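Local coordinates for CrtC domain-containing protein (PDB 7A0Q) that probably hydrates the isoflavonoid phytoalexin kievitone, acting as a fungal kievitone hydratase, a lyase built from lipocalin-like beta domains, at residues T267-R272 and D286-I291; F297-Y302 and G320-S325; Q223-S228 and Q334-V339; E275-R280 and D305-G310. All blocks are in the same frame, centred on the assembly; numbering follows the deposited sequence.

Contact 1 of 4, residues T267-R272 and D286-I291; sequences TPIYKR and DWKLKI. With NAG (2-acetamido-2-deoxy-beta-D-glucopyranose), chain C.
The guanidinium of Arg272 takes the carboxylate of Asp286 at its edge: NE gives OD2 a bond of 2.8 Å, nearly in the guanidinium plane, to the syn lone pair. The two planes are 54° apart, and the second arm of this salt bridge, from NH2 to OD1, is long and weak at 3.4 Å. OD1 has a stronger partner in the hydroxyl of Ser300, and NH2 also reaches the carbonyl of Ser301, so Arg272 and Asp286 each have a further partner besides the other. The indole of Trp287 meets Pro268 obliquely, CD1 lying 3.8 Å from the proline CA, and the indole also meets Phe222 edge-to-face. Tyr270 turns its ring to a glycan carried by the protein, with CE1 3.5 Å from C6 of the NAG, also at an oblique approach. Both segments belong to one antiparallel hairpin of the eight-stranded lipocalin-like barrel. Thr267 and Lys288 form a hydrogen-bonded pair, and Ile269 N binds Asp286 O at 2.9 Å. Beta-branched Thr267 and Ile269 suit the extended strand; the CD1 of Ile269 rests 4.0 Å from CE of Lys288, whose aliphatic chain passes it before its amine leads away. Past Tyr270 the chain turns a corner, and a water accepts from Arg272 N and probably donates to Asp286 OD2.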
# COMPACT_ATOMS: atom_id res chain seq x y z
N THR A 267 -18.28 3.50 5.61
CA THR A 267 -19.49 3.29 4.81
C THR A 267 -19.10 2.99 3.38
O THR A 267 -18.63 3.89 2.66
CB THR A 267 -20.41 4.51 4.86
OG1 THR A 267 -20.80 4.77 6.21
CG2 THR A 267 -21.67 4.25 4.02
N PRO A 268 -19.25 1.75 2.92
CA PRO A 268 -19.03 1.47 1.50
C PRO A 268 -20.28 1.84 0.70
O PRO A 268 -21.41 1.59 1.12
CB PRO A 268 -18.78 -0.04 1.48
CG PRO A 268 -19.63 -0.55 2.63
CD PRO A 268 -19.65 0.55 3.67
N ILE A 269 -20.06 2.45 -0.46
CA ILE A 269 -21.14 2.99 -1.27
C ILE A 269 -21.15 2.25 -2.61
O ILE A 269 -20.12 2.17 -3.28
CB ILE A 269 -21.00 4.51 -1.47
CG1 ILE A 269 -21.07 5.20 -0.11
CG2 ILE A 269 -22.11 5.04 -2.37
CD1 ILE A 269 -20.60 6.63 -0.12
N TYR A 270 -22.31 1.71 -2.97
CA TYR A 270 -22.43 0.84 -4.13
C TYR A 270 -23.22 1.47 -5.27
O TYR A 270 -23.72 0.75 -6.14
CB TYR A 270 -23.05 -0.50 -3.73
CG TYR A 270 -22.18 -1.39 -2.86
CD1 TYR A 270 -22.11 -1.20 -1.48
CD2 TYR A 270 -21.45 -2.43 -3.41
CE1 TYR A 270 -21.33 -2.02 -0.68
CE2 TYR A 270 -20.66 -3.26 -2.62
CZ TYR A 270 -20.60 -3.04 -1.26
OH TYR A 270 -19.82 -3.87 -0.48
N LYS A 271 -23.36 2.80 -5.29
CA LYS A 271 -23.91 3.45 -6.47
C LYS A 271 -23.09 3.09 -7.70
O LYS A 271 -23.64 2.85 -8.78
CB LYS A 271 -23.95 4.97 -6.28
CG LYS A 271 -24.93 5.45 -5.23
CD LYS A 271 -24.46 6.76 -4.60
CE LYS A 271 -25.34 7.94 -5.01
NZ LYS A 271 -24.88 9.22 -4.39
N ARG A 272 -21.77 3.04 -7.55
CA ARG A 272 -20.85 2.57 -8.58
C ARG A 272 -20.17 1.31 -8.08
O ARG A 272 -19.77 1.23 -6.91
CB ARG A 272 -19.80 3.62 -8.93
CG ARG A 272 -20.34 4.99 -9.27
CD ARG A 272 -19.22 5.89 -9.78
NE ARG A 272 -18.10 5.95 -8.85
CZ ARG A 272 -16.82 5.94 -9.23
NH1 ARG A 272 -16.50 5.87 -10.51
NH2 ARG A 272 -15.86 5.99 -8.31
N ASP A 286 -17.02 3.82 -4.10
CA ASP A 286 -17.00 5.06 -3.34
C ASP A 286 -17.16 4.72 -1.87
O ASP A 286 -17.69 3.66 -1.53
CB ASP A 286 -18.10 6.04 -3.79
CG ASP A 286 -17.98 6.42 -5.25
OD1 ASP A 286 -17.28 7.41 -5.56
OD2 ASP A 286 -18.56 5.72 -6.10
N TRP A 287 -16.69 5.61 -1.01
CA TRP A 287 -16.69 5.36 0.43
C TRP A 287 -16.86 6.67 1.18
O TRP A 287 -16.54 7.75 0.68
CB TRP A 287 -15.39 4.68 0.91
CG TRP A 287 -15.08 3.38 0.24
CD1 TRP A 287 -15.37 2.13 0.69
CD2 TRP A 287 -14.44 3.22 -1.03
NE1 TRP A 287 -14.95 1.19 -0.22
CE2 TRP A 287 -14.38 1.83 -1.28
CE3 TRP A 287 -13.91 4.10 -1.97
CZ2 TRP A 287 -13.81 1.31 -2.45
CZ3 TRP A 287 -13.35 3.59 -3.12
CH2 TRP A 287 -13.30 2.20 -3.35
N LYS A 288 -17.34 6.55 2.42
CA LYS A 288 -17.23 7.61 3.41
C LYS A 288 -16.46 7.09 4.61
O LYS A 288 -16.67 5.94 5.04
CB LYS A 288 -18.61 8.12 3.85
CG LYS A 288 -19.27 9.05 2.83
CD LYS A 288 -20.60 9.60 3.33
CE LYS A 288 -21.63 9.65 2.21
NZ LYS A 288 -22.71 10.65 2.46
N LEU A 289 -15.58 7.93 5.16
CA LEU A 289 -14.90 7.66 6.42
C LEU A 289 -15.13 8.83 7.35
O LEU A 289 -14.95 9.99 6.95
CB LEU A 289 -13.40 7.46 6.22
CG LEU A 289 -12.94 6.30 5.34
CD1 LEU A 289 -11.45 6.44 5.02
CD2 LEU A 289 -13.20 4.96 6.01
N LYS A 290 -15.49 8.54 8.59
CA LYS A 290 -15.58 9.54 9.64
C LYS A 290 -14.54 9.13 10.68
O LYS A 290 -14.74 8.13 11.38
CB LYS A 290 -16.99 9.55 10.24
CG LYS A 290 -17.19 10.42 11.44
CD LYS A 290 -18.66 10.80 11.58
CE LYS A 290 -18.84 12.01 12.47
NZ LYS A 290 -17.80 13.03 12.17
N ILE A 291 -13.42 9.84 10.75
CA ILE A 291 -12.34 9.50 11.68
C ILE A 291 -12.52 10.32 12.95
O ILE A 291 -12.46 11.56 12.92
CB ILE A 291 -10.95 9.72 11.04
CG1 ILE A 291 -10.85 8.91 9.74
CG2 ILE A 291 -9.86 9.29 12.03
CD1 ILE A 291 -9.53 9.11 8.96
C1 NAG C . -21.29 -6.73 3.25
C2 NAG C . -22.50 -7.34 3.94
C3 NAG C . -23.76 -7.04 3.14
C4 NAG C . -23.88 -5.54 2.88
C5 NAG C . -22.58 -4.99 2.29
C6 NAG C . -22.57 -3.48 2.22
C7 NAG C . -21.79 -9.31 5.22
C8 NAG C . -21.69 -10.80 5.23
N2 NAG C . -22.33 -8.77 4.12
O3 NAG C . -24.90 -7.49 3.88
O4 NAG C . -24.95 -5.28 1.98
O5 NAG C . -21.47 -5.36 3.12
O6 NAG C . -22.59 -2.91 3.52
O7 NAG C . -21.39 -8.62 6.15
O HOH W 1 -18.88 6.56 7.34
O HOH W 2 -20.52 3.95 -5.24

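Contact 2 of 4, residues F297-Y302 and G320-S325; sequences FKLSSY and GFITFS
Five backbone hydrogen bonds join Phe297-Tyr302 to Gly320-Ser325 as antiparallel strands: Lys298 with Ser325 and Ser300 with Thr323 are reciprocally bonded pairs, and Tyr302 N adds a bond of 2.9 Å to Phe321 O. Leu299, Ile322 and Phe324 make one face largely apolar, with Ser301 beside them. Leu299 lies alongside Phe324, its CG 3.7 Å from the CB of the phenylalanine, and its CD2 reaches Ile322 CD1 at 3.8 Å. CE2 of Phe324 comes within 3.7 Å of Phe297 CD1, an oblique meeting with the ring planes 82° apart. At the far end Phe321 directs its edge at the face of Tyr302, CD2 of Phe321 standing 3.5 Å from CG of Tyr302 and the planes 60° apart. The hydroxyl of that tyrosine goes on to the carbonyl of Leu95. The other face is polar: Lys298 curls back so that NZ donates to Ser300 OG at 3.2 Å, while the same hydroxyl also bonds Asp286. A water links Ser300 O with Thr323 OG1. Leu299 and Ile322 both touch Leu224 of strand 218-225, so alternate residues line an apolar interior, as is characteristic of the closed, up-and-down antiparallel barrel of the lipocalin-like fold.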
# COMPACT_ATOMS: atom_id res chain seq x y z
N PHE A 297 -14.43 12.20 5.32
CA PHE A 297 -13.90 12.11 3.97
C PHE A 297 -14.87 11.38 3.06
O PHE A 297 -15.53 10.43 3.48
CB PHE A 297 -12.54 11.39 3.96
CG PHE A 297 -11.56 11.96 4.94
CD1 PHE A 297 -10.70 12.98 4.56
CD2 PHE A 297 -11.53 11.52 6.26
CE1 PHE A 297 -9.80 13.53 5.47
CE2 PHE A 297 -10.65 12.07 7.17
CZ PHE A 297 -9.78 13.06 6.78
N LYS A 298 -14.94 11.84 1.81
CA LYS A 298 -15.72 11.22 0.75
C LYS A 298 -14.72 10.78 -0.31
O LYS A 298 -14.06 11.62 -0.93
CB LYS A 298 -16.74 12.21 0.17
CG LYS A 298 -17.49 11.71 -1.04
CD LYS A 298 -18.37 10.51 -0.73
CE LYS A 298 -18.11 9.35 -1.69
NZ LYS A 298 -18.02 9.80 -3.12
N LEU A 299 -14.59 9.47 -0.52
CA LEU A 299 -13.52 8.91 -1.33
C LEU A 299 -14.10 8.19 -2.55
O LEU A 299 -15.16 7.56 -2.47
CB LEU A 299 -12.66 7.94 -0.50
CG LEU A 299 -12.28 8.43 0.91
CD1 LEU A 299 -13.21 7.88 2.01
CD2 LEU A 299 -10.81 8.12 1.21
N SER A 300 -13.39 8.28 -3.68
CA SER A 300 -13.89 7.73 -4.93
C SER A 300 -12.77 7.05 -5.69
O SER A 300 -11.69 7.63 -5.87
CB SER A 300 -14.51 8.83 -5.81
OG SER A 300 -15.54 9.49 -5.10
N SER A 301 -13.03 5.83 -6.16
CA SER A 301 -12.06 5.16 -7.00
C SER A 301 -11.90 5.91 -8.31
O SER A 301 -12.88 6.37 -8.90
CB SER A 301 -12.47 3.71 -7.24
OG SER A 301 -11.46 3.01 -7.95
N TYR A 302 -10.66 6.03 -8.77
CA TYR A 302 -10.34 6.85 -9.94
C TYR A 302 -10.93 6.27 -11.22
O TYR A 302 -11.38 7.01 -12.11
CB TYR A 302 -8.83 6.98 -10.06
CG TYR A 302 -8.32 8.05 -11.01
CD1 TYR A 302 -8.29 9.38 -10.62
CD2 TYR A 302 -7.84 7.72 -12.26
CE1 TYR A 302 -7.80 10.36 -11.47
CE2 TYR A 302 -7.35 8.68 -13.12
CZ TYR A 302 -7.34 10.00 -12.72
OH TYR A 302 -6.85 10.97 -13.56
N GLY A 320 -6.66 0.10 -5.81
CA GLY A 320 -7.09 1.19 -6.65
C GLY A 320 -6.64 2.57 -6.21
O GLY A 320 -6.73 2.93 -5.03
N PHE A 321 -6.15 3.34 -7.17
CA PHE A 321 -5.94 4.77 -6.95
C PHE A 321 -7.29 5.43 -6.66
O PHE A 321 -8.29 5.14 -7.32
CB PHE A 321 -5.30 5.39 -8.19
CG PHE A 321 -4.96 6.84 -8.06
CD1 PHE A 321 -4.10 7.29 -7.07
CD2 PHE A 321 -5.49 7.77 -8.95
CE1 PHE A 321 -3.78 8.63 -6.96
CE2 PHE A 321 -5.18 9.12 -8.85
CZ PHE A 321 -4.32 9.56 -7.86
N ILE A 322 -7.31 6.31 -5.66
CA ILE A 322 -8.52 7.00 -5.24
C ILE A 322 -8.22 8.48 -5.04
O ILE A 322 -7.07 8.87 -4.78
CB ILE A 322 -9.13 6.41 -3.94
CG1 ILE A 322 -8.15 6.59 -2.77
CG2 ILE A 322 -9.53 4.94 -4.13
CD1 ILE A 322 -8.73 6.22 -1.40
N THR A 323 -9.25 9.31 -5.16
CA THR A 323 -9.19 10.71 -4.76
C THR A 323 -10.26 10.95 -3.71
O THR A 323 -11.20 10.17 -3.56
CB THR A 323 -9.39 11.67 -5.94
OG1 THR A 323 -10.69 11.45 -6.50
CG2 THR A 323 -8.32 11.47 -7.01
N PHE A 324 -10.11 12.03 -2.95
CA PHE A 324 -11.11 12.29 -1.92
C PHE A 324 -11.17 13.77 -1.60
O PHE A 324 -10.23 14.53 -1.84
CB PHE A 324 -10.86 11.46 -0.64
CG PHE A 324 -9.57 11.78 0.07
CD1 PHE A 324 -8.41 11.08 -0.22
CD2 PHE A 324 -9.54 12.75 1.06
CE1 PHE A 324 -7.23 11.37 0.44
CE2 PHE A 324 -8.36 13.05 1.72
CZ PHE A 324 -7.20 12.36 1.41
N SER A 325 -12.31 14.16 -1.05
CA SER A 325 -12.50 15.44 -0.41
C SER A 325 -12.96 15.18 1.02
O SER A 325 -13.35 14.07 1.38
CB SER A 325 -13.53 16.30 -1.16
OG SER A 325 -14.79 15.67 -1.15
O HOH W 3 -11.34 9.49 -8.09

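Contact 3 of 4, residues Q223-S228 and Q334-V339; sequences QLHIPS and QGYGLV
Tyr336 and His225 meet across the sheet, with the CB of the histidine over one face of the phenol ring, 4.2 Å from its centroid and offset toward the rim. The imidazole and the phenol are nearly parallel, 16° apart, yet slid so far that they barely overlap; what the pair shares is therefore a CH-pi contact and the touch of Tyr336 CE1 on His225 CD2. Pro227 adds its CG to the same ring, 3.7 Å from CE2, a compact apolar group in the loop that follows. The imidazole is steadied within its own strand: NE2 donates to Gln223 OE1 at 2.8 Å, in the ring plane and on a lone pair of the amide oxygen. Gln223 has CG anti to its backbone N (chi1 175°) and a chain bent at chi2, and its buried amide is also bonded by Tyr64 and Ser62. The phenol hydroxyl bonds His202. This polar, aromatic face thus looks from the barrel toward strands 58-66 and 202-210. The strands themselves are the first and last of the eight, so their four backbone hydrogen bonds close the lipocalin-like barrel. Glycines let them run close: Gly337 CA approaches Gln223 O to 3.1 Å and Gly335 CA approaches His225 O to 3.3 Å, both at positions where a side chain would collide with the carbonyl oxygen. On the other face Leu224 packs on Ile322. Beyond the last direct pair a water carries the link onward, accepting from Ser228 N and donating to Gln334 O at 2.8 Å.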
# COMPACT_ATOMS: atom_id res chain seq x y z
N GLN A 223 -4.91 4.07 2.24
CA GLN A 223 -3.64 4.77 2.33
C GLN A 223 -3.89 6.18 1.80
O GLN A 223 -4.13 6.34 0.60
CB GLN A 223 -2.58 4.05 1.50
CG GLN A 223 -1.25 4.77 1.45
CD GLN A 223 -0.50 4.54 0.15
OE1 GLN A 223 -0.04 5.50 -0.47
NE2 GLN A 223 -0.35 3.28 -0.25
N LEU A 224 -3.86 7.19 2.67
CA LEU A 224 -4.30 8.53 2.27
C LEU A 224 -3.20 9.58 2.43
O LEU A 224 -2.47 9.60 3.43
CB LEU A 224 -5.53 8.96 3.08
CG LEU A 224 -6.70 7.97 3.09
CD1 LEU A 224 -7.83 8.50 3.96
CD2 LEU A 224 -7.18 7.62 1.66
N HIS A 225 -3.14 10.48 1.44
CA HIS A 225 -2.25 11.63 1.44
C HIS A 225 -3.08 12.91 1.34
O HIS A 225 -4.05 12.96 0.58
CB HIS A 225 -1.27 11.59 0.27
CG HIS A 225 -0.47 10.33 0.21
ND1 HIS A 225 0.83 10.25 0.67
CD2 HIS A 225 -0.80 9.09 -0.20
CE1 HIS A 225 1.27 9.01 0.52
NE2 HIS A 225 0.30 8.28 0.00
N ILE A 226 -2.71 13.92 2.13
CA ILE A 226 -3.36 15.23 2.08
C ILE A 226 -2.28 16.26 1.76
O ILE A 226 -1.59 16.74 2.66
CB ILE A 226 -4.08 15.56 3.40
CG1 ILE A 226 -5.12 14.47 3.70
CG2 ILE A 226 -4.76 16.94 3.32
CD1 ILE A 226 -5.76 14.58 5.08
N PRO A 227 -2.09 16.59 0.48
CA PRO A 227 -0.91 17.37 0.06
C PRO A 227 -0.69 18.69 0.79
O PRO A 227 0.47 19.13 0.89
CB PRO A 227 -1.16 17.60 -1.43
CG PRO A 227 -1.95 16.39 -1.86
CD PRO A 227 -2.80 16.00 -0.67
N SER A 228 -1.72 19.34 1.31
CA SER A 228 -1.42 20.58 2.03
C SER A 228 -0.78 20.34 3.40
O SER A 228 -0.46 21.32 4.09
CB SER A 228 -2.69 21.41 2.18
OG SER A 228 -3.69 20.70 2.88
N GLN A 334 -8.52 18.14 0.39
CA GLN A 334 -8.63 17.15 -0.67
C GLN A 334 -7.33 16.37 -0.72
O GLN A 334 -6.29 16.81 -0.22
CB GLN A 334 -8.94 17.81 -2.02
CG GLN A 334 -7.87 18.78 -2.48
CD GLN A 334 -8.20 19.41 -3.82
OE1 GLN A 334 -9.35 19.76 -4.10
NE2 GLN A 334 -7.19 19.56 -4.67
N GLY A 335 -7.39 15.19 -1.32
CA GLY A 335 -6.18 14.40 -1.45
C GLY A 335 -6.39 13.20 -2.33
O GLY A 335 -7.38 13.10 -3.05
N TYR A 336 -5.43 12.28 -2.25
CA TYR A 336 -5.41 11.09 -3.09
C TYR A 336 -4.78 9.96 -2.29
O TYR A 336 -4.24 10.17 -1.20
CB TYR A 336 -4.62 11.33 -4.39
CG TYR A 336 -3.17 11.66 -4.13
CD1 TYR A 336 -2.22 10.65 -3.94
CD2 TYR A 336 -2.73 12.98 -4.04
CE1 TYR A 336 -0.89 10.94 -3.68
CE2 TYR A 336 -1.40 13.28 -3.79
CZ TYR A 336 -0.49 12.26 -3.61
OH TYR A 336 0.83 12.55 -3.35
N GLY A 337 -4.84 8.76 -2.85
CA GLY A 337 -4.21 7.63 -2.19
C GLY A 337 -4.61 6.34 -2.84
O GLY A 337 -4.82 6.28 -4.06
N LEU A 338 -4.73 5.30 -2.02
CA LEU A 338 -5.04 3.97 -2.53
C LEU A 338 -6.02 3.27 -1.60
O LEU A 338 -5.94 3.42 -0.37
CB LEU A 338 -3.76 3.14 -2.71
CG LEU A 338 -3.94 1.70 -3.23
CD1 LEU A 338 -2.84 1.34 -4.22
CD2 LEU A 338 -3.99 0.70 -2.06
N VAL A 339 -6.94 2.51 -2.19
CA VAL A 339 -7.80 1.60 -1.45
C VAL A 339 -7.43 0.18 -1.82
O VAL A 339 -7.23 -0.13 -3.01
CB VAL A 339 -9.30 1.87 -1.70
CG1 VAL A 339 -9.66 1.65 -3.16
CG2 VAL A 339 -10.12 0.98 -0.79
O HOH W 4 -4.49 18.89 -0.11
O HOH W 5 -6.20 20.20 1.21

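Contact 4 of 4, residues E275-R280 and D305-G310; sequences ESATGR and DQELVG
Glu307 reaches across to Ser276 and Ala277 with an extended side chain, CG anti to the backbone N (chi1 -177°), and turns its two carboxylate oxygens to different donors of the turn. OE1 accepts from Ala277 N at 2.9 Å, on the syn lone pair and in a nearly straight hydrogen bond (N-H...O 166°). OE2 accepts from Ser276 OG; the modelled 2.4 Å is so short that its exact length is doubtful. The Tyr283 hydroxyl also bonds OE2, so the carboxylate has a partner beyond the turn. Ser276 projects its OG anti to its backbone N, which turns the hydroxyl to the glutamate while it also receives Thr278 OG1 at 2.8 Å and Thr278 N at 3.1 Å. A small hydroxyl residue suits this place, since one hydroxyl can donate to Glu307 and accept from the turn's own Thr278. Beside the carboxylate Ala277 CB leans on Val309 CG2 at 3.9 Å, a modest apolar touch suited to two small side chains. Thr278 passes the pattern on, its OG1 accepting from Arg280 N. Gly279, with positive phi, finishes the turn and returns its N-H to Ser276 O at 3.0 Å. The geometry is that of a type I beta turn combined with two ST turns, in a hairpin loop of the barrel that docks on strand 295-308 through a glutamate.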
# COMPACT_ATOMS: atom_id res chain seq x y z
N GLU A 275 -17.57 -5.45 -10.79
CA GLU A 275 -17.63 -6.89 -10.56
C GLU A 275 -16.27 -7.52 -10.82
O GLU A 275 -15.66 -7.27 -11.87
CB GLU A 275 -18.70 -7.54 -11.45
CG GLU A 275 -20.12 -7.07 -11.17
CD GLU A 275 -20.69 -7.64 -9.88
OE1 GLU A 275 -20.07 -8.57 -9.31
OE2 GLU A 275 -21.77 -7.18 -9.44
N SER A 276 -15.81 -8.32 -9.87
CA SER A 276 -14.55 -9.03 -10.00
C SER A 276 -14.54 -9.92 -11.23
O SER A 276 -15.55 -10.56 -11.56
CB SER A 276 -14.29 -9.87 -8.75
OG SER A 276 -13.11 -10.64 -8.91
N ALA A 277 -13.39 -9.99 -11.90
CA ALA A 277 -13.22 -10.94 -12.99
C ALA A 277 -13.37 -12.38 -12.52
O ALA A 277 -13.63 -13.27 -13.34
CB ALA A 277 -11.85 -10.75 -13.66
N THR A 278 -13.21 -12.65 -11.22
CA THR A 278 -13.37 -14.00 -10.70
C THR A 278 -14.83 -14.41 -10.61
O THR A 278 -15.11 -15.59 -10.41
CB THR A 278 -12.75 -14.13 -9.30
OG1 THR A 278 -13.52 -13.35 -8.38
CG2 THR A 278 -11.29 -13.65 -9.29
N GLY A 279 -15.75 -13.46 -10.73
CA GLY A 279 -17.16 -13.71 -10.53
C GLY A 279 -17.59 -13.83 -9.09
O GLY A 279 -18.76 -14.11 -8.83
N ARG A 280 -16.68 -13.61 -8.13
CA ARG A 280 -16.95 -13.98 -6.75
C ARG A 280 -17.41 -12.82 -5.88
O ARG A 280 -17.95 -13.07 -4.79
CB ARG A 280 -15.70 -14.59 -6.11
CG ARG A 280 -15.16 -15.79 -6.84
CD ARG A 280 -15.97 -17.03 -6.53
NE ARG A 280 -15.21 -18.24 -6.84
CZ ARG A 280 -15.61 -19.47 -6.55
NH1 ARG A 280 -16.77 -19.66 -5.94
NH2 ARG A 280 -14.85 -20.51 -6.87
N ASP A 305 -11.98 -0.50 -13.19
CA ASP A 305 -11.16 -1.71 -13.18
C ASP A 305 -9.77 -1.38 -12.64
O ASP A 305 -8.94 -0.78 -13.32
CB ASP A 305 -11.07 -2.31 -14.59
CG ASP A 305 -10.20 -3.56 -14.65
OD1 ASP A 305 -9.81 -4.10 -13.59
OD2 ASP A 305 -9.91 -4.01 -15.78
N GLN A 306 -9.52 -1.79 -11.39
CA GLN A 306 -8.19 -1.74 -10.79
C GLN A 306 -7.97 -2.99 -9.94
O GLN A 306 -7.50 -2.94 -8.80
CB GLN A 306 -7.98 -0.48 -9.95
CG GLN A 306 -8.26 0.82 -10.69
CD GLN A 306 -7.86 2.04 -9.90
OE1 GLN A 306 -6.68 2.33 -9.73
NE2 GLN A 306 -8.85 2.77 -9.38
N GLU A 307 -8.33 -4.15 -10.50
CA GLU A 307 -8.29 -5.43 -9.79
C GLU A 307 -7.11 -6.28 -10.25
O GLU A 307 -6.97 -6.58 -11.44
CB GLU A 307 -9.59 -6.20 -10.00
CG GLU A 307 -9.61 -7.50 -9.22
CD GLU A 307 -10.81 -8.36 -9.56
OE1 GLU A 307 -11.24 -8.34 -10.74
OE2 GLU A 307 -11.31 -9.05 -8.65
N LEU A 308 -6.27 -6.68 -9.29
CA LEU A 308 -5.28 -7.72 -9.51
C LEU A 308 -5.99 -9.07 -9.44
O LEU A 308 -6.55 -9.42 -8.40
CB LEU A 308 -4.19 -7.65 -8.44
CG LEU A 308 -3.54 -6.28 -8.21
CD1 LEU A 308 -2.57 -6.31 -7.05
CD2 LEU A 308 -2.81 -5.86 -9.45
N VAL A 309 -5.96 -9.83 -10.54
CA VAL A 309 -6.78 -11.02 -10.68
C VAL A 309 -5.93 -12.26 -10.43
O VAL A 309 -5.04 -12.59 -11.23
CB VAL A 309 -7.45 -11.09 -12.06
CG1 VAL A 309 -8.28 -12.36 -12.15
CG2 VAL A 309 -8.30 -9.86 -12.29
N GLY A 310 -6.22 -12.96 -9.34
CA GLY A 310 -5.51 -14.17 -9.00
C GLY A 310 -6.35 -15.40 -9.31
O GLY A 310 -7.46 -15.33 -9.81

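Overall arrangement
All four contacts lie in the lipocalin-like barrel, whose eight antiparallel strands follow chain order. Contact 1 joins its fourth and fifth strands, contact 2 its sixth and seventh, and contact 3 its first and last, enclosing the others along the chain. The centres of contacts 1 and 2 are about 9 Å apart, and those of 2 and 3 about 8 Å, linked by direct hydrogen bonds between neighbouring strands. Contact 4, its centre about 24 Å from that of contact 3, lies away from this cluster, where the loop joining the two strands of contact 1 meets the strand 295-308 used by contact 2. Gln306 bonds Phe321 N, tying contact 4 to contact 2. Local hairpins thus make the wall, and the terminal strands seal it.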